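Local coordinates for DNA protection during starvation protein (Halobacterium salinarum, PDB 1TJO), which probably protects DNA from oxidative damage by oxidising ferrous iron with hydrogen peroxide and storing the ferric mineral inside a hollow shell of twelve subunits, at residues Arg61-Phe66 / Glu167-Asp172; Ala124-Ile129 / Glu160-His165; Ala24-Gln29 / Glu141-His146; His46-His51 / Gly68-Thr73. All blocks are in the same frame, centred on the assembly; numbering follows the deposited sequence.

Interaction 1. Residues Arg61-Phe66 / Glu167-Asp172. With MG (magnesium ion), chain H.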
# COMPACT_ATOMS: atom_id res chain seq x y z
N ARG A 61 5.63 -26.33 9.28
CA ARG A 61 5.56 -24.89 9.06
C ARG A 61 4.27 -24.51 8.31
O ARG A 61 3.60 -23.58 8.69
CB ARG A 61 6.79 -24.40 8.34
CG ARG A 61 7.17 -22.97 8.63
CD ARG A 61 8.20 -22.42 7.63
NE ARG A 61 8.02 -21.02 7.32
CZ ARG A 61 7.79 -20.51 6.12
NH1 ARG A 61 7.72 -21.26 5.01
NH2 ARG A 61 7.66 -19.22 6.04
N ASP A 62 3.93 -25.31 7.30
CA ASP A 62 2.69 -25.11 6.58
C ASP A 62 1.50 -25.25 7.56
O ASP A 62 0.57 -24.43 7.56
CB ASP A 62 2.53 -26.13 5.46
CG ASP A 62 1.22 -25.95 4.76
OD1 ASP A 62 0.35 -26.85 4.86
OD2 ASP A 62 0.98 -24.89 4.13
N LEU A 63 1.57 -26.27 8.43
CA LEU A 63 0.49 -26.43 9.40
C LEU A 63 0.46 -25.35 10.45
O LEU A 63 -0.59 -24.89 10.88
CB LEU A 63 0.60 -27.78 10.09
CG LEU A 63 0.20 -28.97 9.26
CD1 LEU A 63 0.77 -30.26 9.82
CD2 LEU A 63 -1.35 -28.97 9.17
N HIS A 64 1.63 -24.89 10.85
CA HIS A 64 1.72 -23.80 11.82
C HIS A 64 1.02 -22.56 11.27
O HIS A 64 0.22 -21.95 11.97
CB HIS A 64 3.19 -23.52 12.14
CG HIS A 64 3.44 -22.37 13.06
ND1 HIS A 64 3.30 -22.47 14.43
CD2 HIS A 64 3.90 -21.12 12.82
CE1 HIS A 64 3.61 -21.30 14.98
NE2 HIS A 64 3.99 -20.48 14.03
N LEU A 65 1.27 -22.25 10.00
CA LEU A 65 0.67 -21.09 9.35
C LEU A 65 -0.82 -21.33 9.23
O LEU A 65 -1.62 -20.42 9.54
CB LEU A 65 1.35 -20.87 8.01
CG LEU A 65 2.78 -20.37 8.21
CD1 LEU A 65 3.57 -20.43 6.86
CD2 LEU A 65 2.81 -18.97 8.84
N PHE A 66 -1.22 -22.51 8.75
CA PHE A 66 -2.65 -22.79 8.54
C PHE A 66 -3.40 -22.65 9.86
O PHE A 66 -4.50 -22.06 9.91
CB PHE A 66 -2.89 -24.18 7.90
CG PHE A 66 -4.32 -24.66 8.02
CD1 PHE A 66 -5.32 -24.09 7.27
CD2 PHE A 66 -4.67 -25.58 8.97
CE1 PHE A 66 -6.67 -24.49 7.44
CE2 PHE A 66 -5.99 -25.96 9.14
CZ PHE A 66 -6.97 -25.39 8.38
N GLU A 167 -9.74 -31.84 6.72
CA GLU A 167 -10.09 -33.08 6.06
C GLU A 167 -9.06 -33.47 5.00
O GLU A 167 -8.62 -34.60 4.95
CB GLU A 167 -11.50 -33.00 5.44
CG GLU A 167 -12.00 -34.32 4.88
CD GLU A 167 -13.51 -34.45 4.80
OE1 GLU A 167 -14.10 -33.77 3.95
OE2 GLU A 167 -14.10 -35.28 5.54
N HIS A 168 -8.67 -32.50 4.15
CA HIS A 168 -7.58 -32.74 3.21
C HIS A 168 -6.23 -33.08 3.75
O HIS A 168 -5.58 -33.96 3.20
CB HIS A 168 -7.49 -31.63 2.20
CG HIS A 168 -8.50 -31.77 1.11
ND1 HIS A 168 -8.33 -31.19 -0.14
CD2 HIS A 168 -9.67 -32.46 1.06
CE1 HIS A 168 -9.38 -31.51 -0.90
NE2 HIS A 168 -10.20 -32.27 -0.19
N TYR A 169 -5.82 -32.44 4.85
CA TYR A 169 -4.52 -32.75 5.44
C TYR A 169 -4.44 -34.21 5.91
O TYR A 169 -3.37 -34.80 5.87
CB TYR A 169 -4.27 -31.90 6.65
CG TYR A 169 -3.65 -30.55 6.38
CD1 TYR A 169 -2.43 -30.44 5.72
CD2 TYR A 169 -4.30 -29.39 6.76
CE1 TYR A 169 -1.84 -29.19 5.52
CE2 TYR A 169 -3.73 -28.15 6.52
CZ TYR A 169 -2.51 -28.07 5.91
OH TYR A 169 -1.93 -26.82 5.73
N LEU A 170 -5.59 -34.75 6.33
CA LEU A 170 -5.74 -36.11 6.84
C LEU A 170 -5.95 -37.18 5.79
O LEU A 170 -5.93 -38.38 6.11
CB LEU A 170 -6.90 -36.18 7.84
CG LEU A 170 -6.64 -35.40 9.12
CD1 LEU A 170 -7.83 -35.32 10.06
CD2 LEU A 170 -5.40 -35.93 9.89
N GLU A 171 -6.19 -36.77 4.57
CA GLU A 171 -6.42 -37.72 3.48
C GLU A 171 -5.23 -38.58 3.16
O GLU A 171 -4.10 -38.19 3.36
CB GLU A 171 -6.88 -37.04 2.21
CG GLU A 171 -8.37 -36.79 2.19
CD GLU A 171 -9.17 -38.02 1.89
OE1 GLU A 171 -8.61 -39.13 1.73
OE2 GLU A 171 -10.41 -37.86 1.79
N ASP A 172 -5.51 -39.78 2.64
CA ASP A 172 -4.46 -40.76 2.42
C ASP A 172 -3.75 -40.65 1.08
O ASP A 172 -3.78 -41.55 0.25
CB ASP A 172 -5.02 -42.18 2.57
CG ASP A 172 -6.11 -42.51 1.56
OD1 ASP A 172 -6.64 -41.66 0.84
OD2 ASP A 172 -6.48 -43.70 1.40
MG MG H . -11.59 -34.28 -0.95
O HOH W 1 -11.57 -35.39 0.86
O HOH W 2 -12.96 -33.21 -0.15
O HOH W 3 -12.70 -35.69 -1.74

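Interaction 2. Residues Ala124-Ile129 / Glu160-His165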
# COMPACT_ATOMS: atom_id res chain seq x y z
N ALA A 124 -13.48 -32.70 14.62
CA ALA A 124 -14.71 -33.04 15.35
C ALA A 124 -15.37 -31.79 15.94
O ALA A 124 -16.61 -31.66 15.95
CB ALA A 124 -14.45 -34.06 16.44
N ILE A 125 -14.56 -30.89 16.44
CA ILE A 125 -15.07 -29.61 16.92
C ILE A 125 -15.72 -28.84 15.78
O ILE A 125 -16.82 -28.34 15.93
CB ILE A 125 -13.98 -28.79 17.61
CG1 ILE A 125 -13.45 -29.50 18.86
CG2 ILE A 125 -14.54 -27.47 17.96
CD1 ILE A 125 -12.27 -28.84 19.48
N TYR A 126 -15.03 -28.70 14.64
CA TYR A 126 -15.59 -27.98 13.50
C TYR A 126 -16.91 -28.52 13.09
O TYR A 126 -17.87 -27.77 12.86
CB TYR A 126 -14.66 -28.04 12.27
CG TYR A 126 -13.59 -26.96 12.26
CD1 TYR A 126 -12.28 -27.27 12.53
CD2 TYR A 126 -13.90 -25.64 11.87
CE1 TYR A 126 -11.30 -26.31 12.50
CE2 TYR A 126 -12.91 -24.66 11.83
CZ TYR A 126 -11.61 -25.01 12.14
OH TYR A 126 -10.59 -24.10 12.09
N GLY A 127 -17.00 -29.84 13.02
CA GLY A 127 -18.22 -30.49 12.59
C GLY A 127 -19.37 -30.19 13.49
O GLY A 127 -20.48 -29.91 13.01
N ASP A 128 -19.14 -30.22 14.78
CA ASP A 128 -20.21 -29.91 15.74
C ASP A 128 -20.70 -28.46 15.60
O ASP A 128 -21.89 -28.16 15.67
CB ASP A 128 -19.64 -30.09 17.15
CG ASP A 128 -19.48 -31.56 17.55
OD1 ASP A 128 -19.76 -32.49 16.77
OD2 ASP A 128 -19.04 -31.84 18.67
N ILE A 129 -19.75 -27.55 15.37
CA ILE A 129 -20.06 -26.13 15.23
C ILE A 129 -20.81 -25.87 13.93
O ILE A 129 -21.71 -25.08 13.87
CB ILE A 129 -18.78 -25.26 15.31
CG1 ILE A 129 -18.21 -25.33 16.74
CG2 ILE A 129 -19.12 -23.81 14.98
CD1 ILE A 129 -16.86 -24.67 16.93
N GLU A 160 -16.36 -23.68 7.45
CA GLU A 160 -16.40 -24.85 6.54
C GLU A 160 -15.13 -24.94 5.73
O GLU A 160 -14.61 -26.05 5.49
CB GLU A 160 -17.65 -24.89 5.65
CG GLU A 160 -18.96 -25.13 6.44
CD GLU A 160 -20.10 -25.61 5.56
OE1 GLU A 160 -19.84 -26.03 4.41
OE2 GLU A 160 -21.27 -25.56 6.02
N ASP A 161 -14.60 -23.81 5.28
CA ASP A 161 -13.38 -23.88 4.51
C ASP A 161 -12.26 -24.45 5.35
O ASP A 161 -11.48 -25.32 4.90
CB ASP A 161 -12.99 -22.49 4.02
CG ASP A 161 -11.96 -22.55 2.91
OD1 ASP A 161 -10.96 -21.82 2.99
OD2 ASP A 161 -12.05 -23.36 1.96
N ASP A 162 -12.12 -23.99 6.59
CA ASP A 162 -11.06 -24.54 7.43
C ASP A 162 -11.26 -26.00 7.81
O ASP A 162 -10.31 -26.77 7.84
CB ASP A 162 -10.92 -23.72 8.71
CG ASP A 162 -10.36 -22.35 8.44
OD1 ASP A 162 -9.69 -22.24 7.38
OD2 ASP A 162 -10.48 -21.39 9.21
N ALA A 163 -12.50 -26.40 8.07
CA ALA A 163 -12.80 -27.82 8.33
C ALA A 163 -12.41 -28.69 7.15
O ALA A 163 -11.83 -29.77 7.31
CB ALA A 163 -14.26 -28.00 8.65
N HIS A 164 -12.73 -28.22 5.97
CA HIS A 164 -12.38 -28.91 4.73
C HIS A 164 -10.86 -29.03 4.57
O HIS A 164 -10.39 -30.09 4.13
CB HIS A 164 -13.02 -28.19 3.53
CG HIS A 164 -12.46 -28.60 2.23
ND1 HIS A 164 -11.59 -27.81 1.52
CD2 HIS A 164 -12.60 -29.75 1.53
CE1 HIS A 164 -11.24 -28.45 0.41
NE2 HIS A 164 -11.83 -29.63 0.40
N HIS A 165 -10.09 -28.00 4.91
CA HIS A 165 -8.64 -28.07 4.81
C HIS A 165 -8.12 -29.17 5.72
O HIS A 165 -7.25 -29.94 5.35
CB HIS A 165 -8.00 -26.74 5.23
CG HIS A 165 -7.98 -25.73 4.15
ND1 HIS A 165 -6.81 -25.16 3.69
CD2 HIS A 165 -8.99 -25.12 3.50
CE1 HIS A 165 -7.11 -24.26 2.77
NE2 HIS A 165 -8.42 -24.21 2.63
O HOH W 4 -11.32 -21.57 11.74

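Interaction 3. Residues Ala24-Gln29 / Glu141-His146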
# COMPACT_ATOMS: atom_id res chain seq x y z
N ALA A 24 -37.54 -8.60 23.21
CA ALA A 24 -36.76 -9.49 24.06
C ALA A 24 -37.10 -10.96 23.88
O ALA A 24 -36.23 -11.83 23.98
CB ALA A 24 -36.88 -9.08 25.51
N ASP A 25 -38.36 -11.27 23.59
CA ASP A 25 -38.72 -12.67 23.38
C ASP A 25 -38.01 -13.30 22.19
O ASP A 25 -37.43 -14.37 22.31
CB ASP A 25 -40.24 -12.85 23.26
CG ASP A 25 -40.66 -14.22 23.65
OD1 ASP A 25 -41.00 -15.01 22.74
OD2 ASP A 25 -40.66 -14.62 24.85
N ARG A 26 -38.02 -12.59 21.06
CA ARG A 26 -37.32 -12.99 19.83
C ARG A 26 -35.82 -13.03 20.10
O ARG A 26 -35.15 -14.00 19.78
CB ARG A 26 -37.61 -11.95 18.72
CG ARG A 26 -37.64 -12.47 17.31
CD ARG A 26 -38.84 -11.94 16.48
NE ARG A 26 -38.88 -10.48 16.41
CZ ARG A 26 -38.58 -9.70 15.35
NH1 ARG A 26 -38.17 -10.21 14.19
NH2 ARG A 26 -38.69 -8.38 15.47
N ALA A 27 -35.32 -11.96 20.71
CA ALA A 27 -33.88 -11.80 20.97
C ALA A 27 -33.35 -12.92 21.85
O ALA A 27 -32.26 -13.44 21.62
CB ALA A 27 -33.60 -10.46 21.62
N GLU A 28 -34.14 -13.31 22.84
CA GLU A 28 -33.70 -14.38 23.76
C GLU A 28 -33.44 -15.71 23.05
O GLU A 28 -32.47 -16.41 23.38
CB GLU A 28 -34.73 -14.55 24.88
CG GLU A 28 -34.23 -15.42 26.01
CD GLU A 28 -35.28 -15.60 27.08
OE1 GLU A 28 -36.28 -14.84 27.07
OE2 GLU A 28 -35.10 -16.52 27.91
N GLN A 29 -34.26 -16.05 22.06
CA GLN A 29 -34.05 -17.29 21.30
C GLN A 29 -32.76 -17.25 20.49
O GLN A 29 -32.00 -18.20 20.49
CB GLN A 29 -35.22 -17.55 20.35
CG GLN A 29 -36.47 -17.91 21.08
CD GLN A 29 -37.68 -18.02 20.16
OE1 GLN A 29 -37.82 -19.00 19.43
NE2 GLN A 29 -38.55 -17.01 20.18
N GLU A 141 -33.53 -16.99 10.68
CA GLU A 141 -34.34 -16.55 9.54
C GLU A 141 -35.84 -16.73 9.86
O GLU A 141 -36.67 -15.86 9.54
CB GLU A 141 -33.87 -17.19 8.23
CG GLU A 141 -32.65 -16.46 7.67
CD GLU A 141 -32.73 -15.97 6.20
OE1 GLU A 141 -33.31 -16.77 5.41
OE2 GLU A 141 -32.17 -14.84 5.82
N ASN A 142 -36.16 -17.78 10.60
CA ASN A 142 -37.54 -18.06 10.99
C ASN A 142 -38.10 -17.02 11.93
O ASN A 142 -39.30 -16.73 11.89
CB ASN A 142 -37.66 -19.45 11.63
CG ASN A 142 -37.57 -20.57 10.62
OD1 ASN A 142 -37.32 -21.73 10.99
ND2 ASN A 142 -37.78 -20.25 9.35
N LEU A 143 -37.25 -16.44 12.78
CA LEU A 143 -37.62 -15.32 13.64
C LEU A 143 -37.58 -13.95 12.92
O LEU A 143 -37.93 -12.97 13.53
CB LEU A 143 -36.73 -15.25 14.88
CG LEU A 143 -36.76 -16.47 15.81
CD1 LEU A 143 -35.65 -16.40 16.82
CD2 LEU A 143 -38.09 -16.59 16.51
N GLY A 144 -37.14 -13.89 11.66
CA GLY A 144 -37.10 -12.63 10.93
C GLY A 144 -35.87 -11.79 11.22
O GLY A 144 -35.78 -10.60 10.85
N ASP A 145 -34.89 -12.43 11.85
CA ASP A 145 -33.63 -11.75 12.19
C ASP A 145 -32.63 -12.08 11.09
O ASP A 145 -31.69 -12.89 11.25
CB ASP A 145 -33.12 -12.17 13.57
CG ASP A 145 -31.90 -11.36 13.99
OD1 ASP A 145 -31.43 -11.59 15.13
OD2 ASP A 145 -31.37 -10.50 13.22
N HIS A 146 -32.83 -11.38 9.98
CA HIS A 146 -32.08 -11.62 8.75
C HIS A 146 -30.64 -11.20 8.87
O HIS A 146 -29.77 -11.80 8.23
CB HIS A 146 -32.74 -10.90 7.59
CG HIS A 146 -34.13 -11.38 7.34
ND1 HIS A 146 -34.39 -12.62 6.81
CD2 HIS A 146 -35.33 -10.82 7.63
CE1 HIS A 146 -35.70 -12.80 6.75
NE2 HIS A 146 -36.29 -11.72 7.25

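Interaction 4. Residues His46-His51 / Gly68-Thr73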
# COMPACT_ATOMS: atom_id res chain seq x y z
N HIS A 46 -8.97 -21.80 21.10
CA HIS A 46 -7.88 -22.13 22.02
C HIS A 46 -7.18 -23.44 21.66
O HIS A 46 -5.96 -23.57 21.83
CB HIS A 46 -8.37 -22.16 23.46
CG HIS A 46 -8.36 -20.80 24.07
ND1 HIS A 46 -7.18 -20.16 24.37
CD2 HIS A 46 -9.36 -19.94 24.40
CE1 HIS A 46 -7.46 -18.96 24.88
NE2 HIS A 46 -8.77 -18.80 24.89
N GLN A 47 -7.91 -24.38 21.08
CA GLN A 47 -7.31 -25.66 20.68
C GLN A 47 -6.53 -25.53 19.37
O GLN A 47 -5.48 -26.15 19.21
CB GLN A 47 -8.37 -26.71 20.52
CG GLN A 47 -7.75 -28.10 20.38
CD GLN A 47 -8.67 -29.22 20.87
OE1 GLN A 47 -8.88 -29.36 22.08
NE2 GLN A 47 -9.22 -30.00 19.94
N LEU A 48 -6.99 -24.65 18.49
CA LEU A 48 -6.24 -24.34 17.26
C LEU A 48 -4.93 -23.67 17.65
O LEU A 48 -3.88 -23.98 17.08
CB LEU A 48 -7.06 -23.44 16.34
CG LEU A 48 -8.25 -24.09 15.67
CD1 LEU A 48 -9.08 -23.08 14.94
CD2 LEU A 48 -7.88 -25.19 14.70
N LYS A 49 -5.00 -22.75 18.60
CA LYS A 49 -3.78 -22.12 19.12
C LYS A 49 -2.83 -23.14 19.67
O LYS A 49 -1.68 -23.14 19.32
CB LYS A 49 -4.09 -21.06 20.18
CG LYS A 49 -4.69 -19.75 19.67
CD LYS A 49 -3.85 -19.11 18.63
CE LYS A 49 -2.68 -18.42 19.15
NZ LYS A 49 -2.50 -17.06 18.41
N LYS A 50 -3.32 -24.07 20.50
CA LYS A 50 -2.48 -25.13 21.02
C LYS A 50 -1.77 -25.89 19.90
O LYS A 50 -0.58 -26.14 19.96
CB LYS A 50 -3.35 -26.13 21.76
CG LYS A 50 -2.58 -27.30 22.28
CD LYS A 50 -3.53 -28.21 23.04
CE LYS A 50 -2.76 -29.38 23.61
NZ LYS A 50 -3.62 -30.42 24.27
N HIS A 51 -2.53 -26.31 18.92
CA HIS A 51 -1.96 -27.09 17.82
C HIS A 51 -0.97 -26.30 16.97
O HIS A 51 0.05 -26.87 16.56
CB HIS A 51 -3.08 -27.73 17.02
CG HIS A 51 -3.88 -28.69 17.83
ND1 HIS A 51 -5.14 -29.12 17.47
CD2 HIS A 51 -3.60 -29.30 19.01
CE1 HIS A 51 -5.59 -29.95 18.40
NE2 HIS A 51 -4.68 -30.07 19.34
N GLY A 68 -2.58 -21.12 12.59
CA GLY A 68 -2.63 -19.74 13.07
C GLY A 68 -3.75 -18.94 12.37
O GLY A 68 -4.50 -18.22 13.03
N GLU A 69 -3.86 -19.07 11.05
CA GLU A 69 -4.92 -18.43 10.26
C GLU A 69 -6.30 -18.97 10.69
O GLU A 69 -7.26 -18.19 10.81
CB GLU A 69 -4.71 -18.71 8.78
CG GLU A 69 -3.49 -18.06 8.16
CD GLU A 69 -3.26 -18.58 6.73
OE1 GLU A 69 -4.09 -18.21 5.83
OE2 GLU A 69 -2.30 -19.39 6.50
N ALA A 70 -6.40 -20.26 10.93
CA ALA A 70 -7.67 -20.87 11.36
C ALA A 70 -8.08 -20.31 12.72
O ALA A 70 -9.25 -20.04 12.95
CB ALA A 70 -7.61 -22.35 11.42
N ALA A 71 -7.13 -20.14 13.62
CA ALA A 71 -7.43 -19.58 14.92
C ALA A 71 -7.87 -18.13 14.79
O ALA A 71 -8.79 -17.67 15.50
CB ALA A 71 -6.21 -19.67 15.83
N GLU A 72 -7.22 -17.37 13.91
CA GLU A 72 -7.63 -15.97 13.72
C GLU A 72 -9.07 -15.91 13.21
O GLU A 72 -9.84 -15.06 13.62
CB GLU A 72 -6.68 -15.28 12.73
CG GLU A 72 -7.02 -13.86 12.41
CD GLU A 72 -5.96 -13.25 11.49
OE1 GLU A 72 -6.15 -13.23 10.25
OE2 GLU A 72 -4.91 -12.83 12.02
N THR A 73 -9.42 -16.85 12.33
CA THR A 73 -10.79 -16.92 11.80
C THR A 73 -11.74 -17.20 12.94
O THR A 73 -12.76 -16.56 13.06
CB THR A 73 -10.86 -17.97 10.69
OG1 THR A 73 -10.20 -17.43 9.56
CG2 THR A 73 -12.30 -18.27 10.26
O HOH W 5 -3.40 -16.94 15.33

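Interaction 1. Residues Arg61-Phe66 / Glu167-Asp172
Tyr169 reaches from the last turn of helix 146-169 to Asp62, Leu63 and Phe66 on the first turns of helix 60-87. Both helices belong to the ferritin-like four-helix bundle of the Dps subunit. The Tyr169 ring is gripped from several directions. Leu63 CD2 sits over one face, 3.5 Å from the ring centroid and only 8° off its normal, a CH-pi contact. Phe66 meets the ring obliquely, with planes 59° apart, and Tyr169 CE2 lies over one face of the Phe66 ring, toward its rim. At the ring edge Tyr169 OH donates a hydrogen bond to Asp62 OD1; the modelled 2.4 Å is very short, and the exact separation is doubtful. The Asp62 chi1 of 178° sets CG anti to the backbone N, which carries OD1 to the edge of the Tyr169 ring. OD2 forms a salt bridge to Arg61 of a neighbouring subunit. A phenylalanine in place of the tyrosine would probably leave Asp62 OD1 without its hydrogen-bond donor. The preceding residue, His168, is involved in iron translocation and faces the subunit interface. There its NE2 binds a magnesium ion at 2.6 Å, together with three waters, Glu56 of one neighbouring subunit and Gln86 of another.

Interaction 2. Residues Ala124-Ile129 / Glu160-His165
Tyr126 lays its ring along helix 146-169, where it meets Asp162 and Ala163. The apolar part comes first. Tyr126 CB touches Ala163 CB at 3.6 Å. One ring face looks onto the backbone from Asp162 to Ala163, with Ala163 N lying 4.1 Å above the ring plane, over its centre. The small alanine lets the helices come close: Tyr126 CA and Ala163 CA are 5.9 Å apart. Tyr126 CG stands anti to its carbonyl carbon (chi1 -86°), and the ring runs across to Asp162, whose CB lies 3.4 Å from the phenol OH.

This is interior packing of the ferritin-like four-helix bundle, between helices 115-142 and 146-169. The other two long helices close round the same tyrosine, through Leu44 and Leu48 on helix 24-54 and Ala70 on helix 60-87.

The polar part runs through water. Tyr126 OH donates to a water in the plane of its ring at 2.7 Å, and that water donates to Asp162 OD2, also at 2.7 Å. The direct separation of Tyr126 OH and Asp162 OD2 is 4.0 Å. The ring and carboxylate planes are 75° apart. A leucine in place of the tyrosine would probably break this bridge, leaving the water without its phenol donor and the backbone at Ala163 without its flat cover. Where helix 146-169 meets a neighbouring subunit, His164, a residue involved in iron translocation, makes a weak hydrogen bond to Gln86 of that subunit.

Interaction 3. Residues Ala24-Gln29 / Glu141-His146
Arg26 NH1, a side-chain donor on one helix, takes hold of the backbone carbonyl Leu143 O at the end of another. The bond is 2.8 Å from Arg26 NH1 to Leu143 O, with an N-H...O angle of 169°. The oxygen lies almost exactly in the guanidinium plane, and the donor sits in the carbonyl plane. Both groups are therefore well aligned for the bond. The Arg26 chain bends at chi2 (135°) and chi3 (57°), which curls the guanidinium back to the carbonyl. On the way Arg26 CD passes 3.3 Å from Leu143 O.

The acceptor belongs to a Schellman motif that closes helix 115-142. Gly144, with positive phi, is the first residue with non-helical backbone angles. A carbonyl at the C-terminal end of a helix is likely to carry extra negative polarisation, which suits a cationic donor. Arg26 NE has a second partner, a salt bridge to Asp23. The guanidinium is thus held at two of its nitrogens.

Van der Waals contact lies beside the bond. Leu143 CB packs on Arg26 CG at 3.8 Å. The two methyls of Leu143 divide their contacts along Gln29: CD1 touches Gln29 CB, and CD2 meets the amide, 3.7 Å from Gln29 NE2.

Just beyond, Asp145 is the N-cap of helix 146-169 and forms a salt bridge with Arg84 on helix 60-87. The contact thus fastens the start of helix 24-54 to the turn between helices 115-142 and 146-169, at one end of the bundle.

Interaction 4. Residues His46-His51 / Gly68-Thr73
Helices 24-54 and 60-87 form an antiparallel pair in the ferritin-like four-helix bundle, and here Leu48 and Lys49 of the first pack on the alanines of the second. Their local axes approach to 8.5 Å, with 164° between the chain directions. Ala71 is the point of closest backbone approach, its CA 5.4 Å from Leu48 CA.

Leu48 carries the apolar contact. Its CB meets Ala71 CB at 3.9 Å. Its CD1 reaches over the neighbouring backbone, 3.6 Å from Ala70 O, and also touches Ala70 CB. With CG anti to the carbonyl carbon (chi1 -71°), Leu48 lies against the alanine pair.

Lys49 adds its aliphatic chain beside Leu48. Its CD lies 3.7 Å from Ala71 CB. The chain is bent beyond CG, which brings the ammonium group back toward helix 60-87. There Lys49 NZ donates to a water at 3.2 Å, and the water donates to Gly68 O at 2.9 Å.

The strongest polar partner of Lys49 lies across the subunit boundary: NZ donates to Asp79 OD1 of a neighbouring subunit. Asp79 is a ligand of an iron site shared by two subunits, to which His52 on helix 24-54 also contributes. The Lys49 side chain comes within about 5 Å of a bound ferric ion, nearest atoms. The chemistry implies a split role for Lys49: its methylenes pack between the helices, while its ammonium group bonds to Asp79, probably helps to position it and probably tempers the negative charge around the iron.

Interactions 1, 2 and 4 are buried, whereas interaction 3 lies at the surface. Interactions 2 and 4 sit nearer the middle of the bundle. Interactions 1 and 3 lie toward opposite ends, their centres about 38 Å apart. Interactions 1 and 2 share helix 146-169 and touch where Phe66 packs on His165. Interactions 2 and 4 meet as Tyr126 OH lies against Leu48 and Ala70. Interactions 1 and 4 both use helix 60-87. Interaction 3 shares helix 24-54 with interaction 4 and helix 115-142 with interaction 2. Interaction 1 couples a phenol to a carboxylate directly, interaction 2 through water. Interaction 4 is alkyl packing beside an intersubunit iron site. Interaction 3 uses a charged side chain on a helix end.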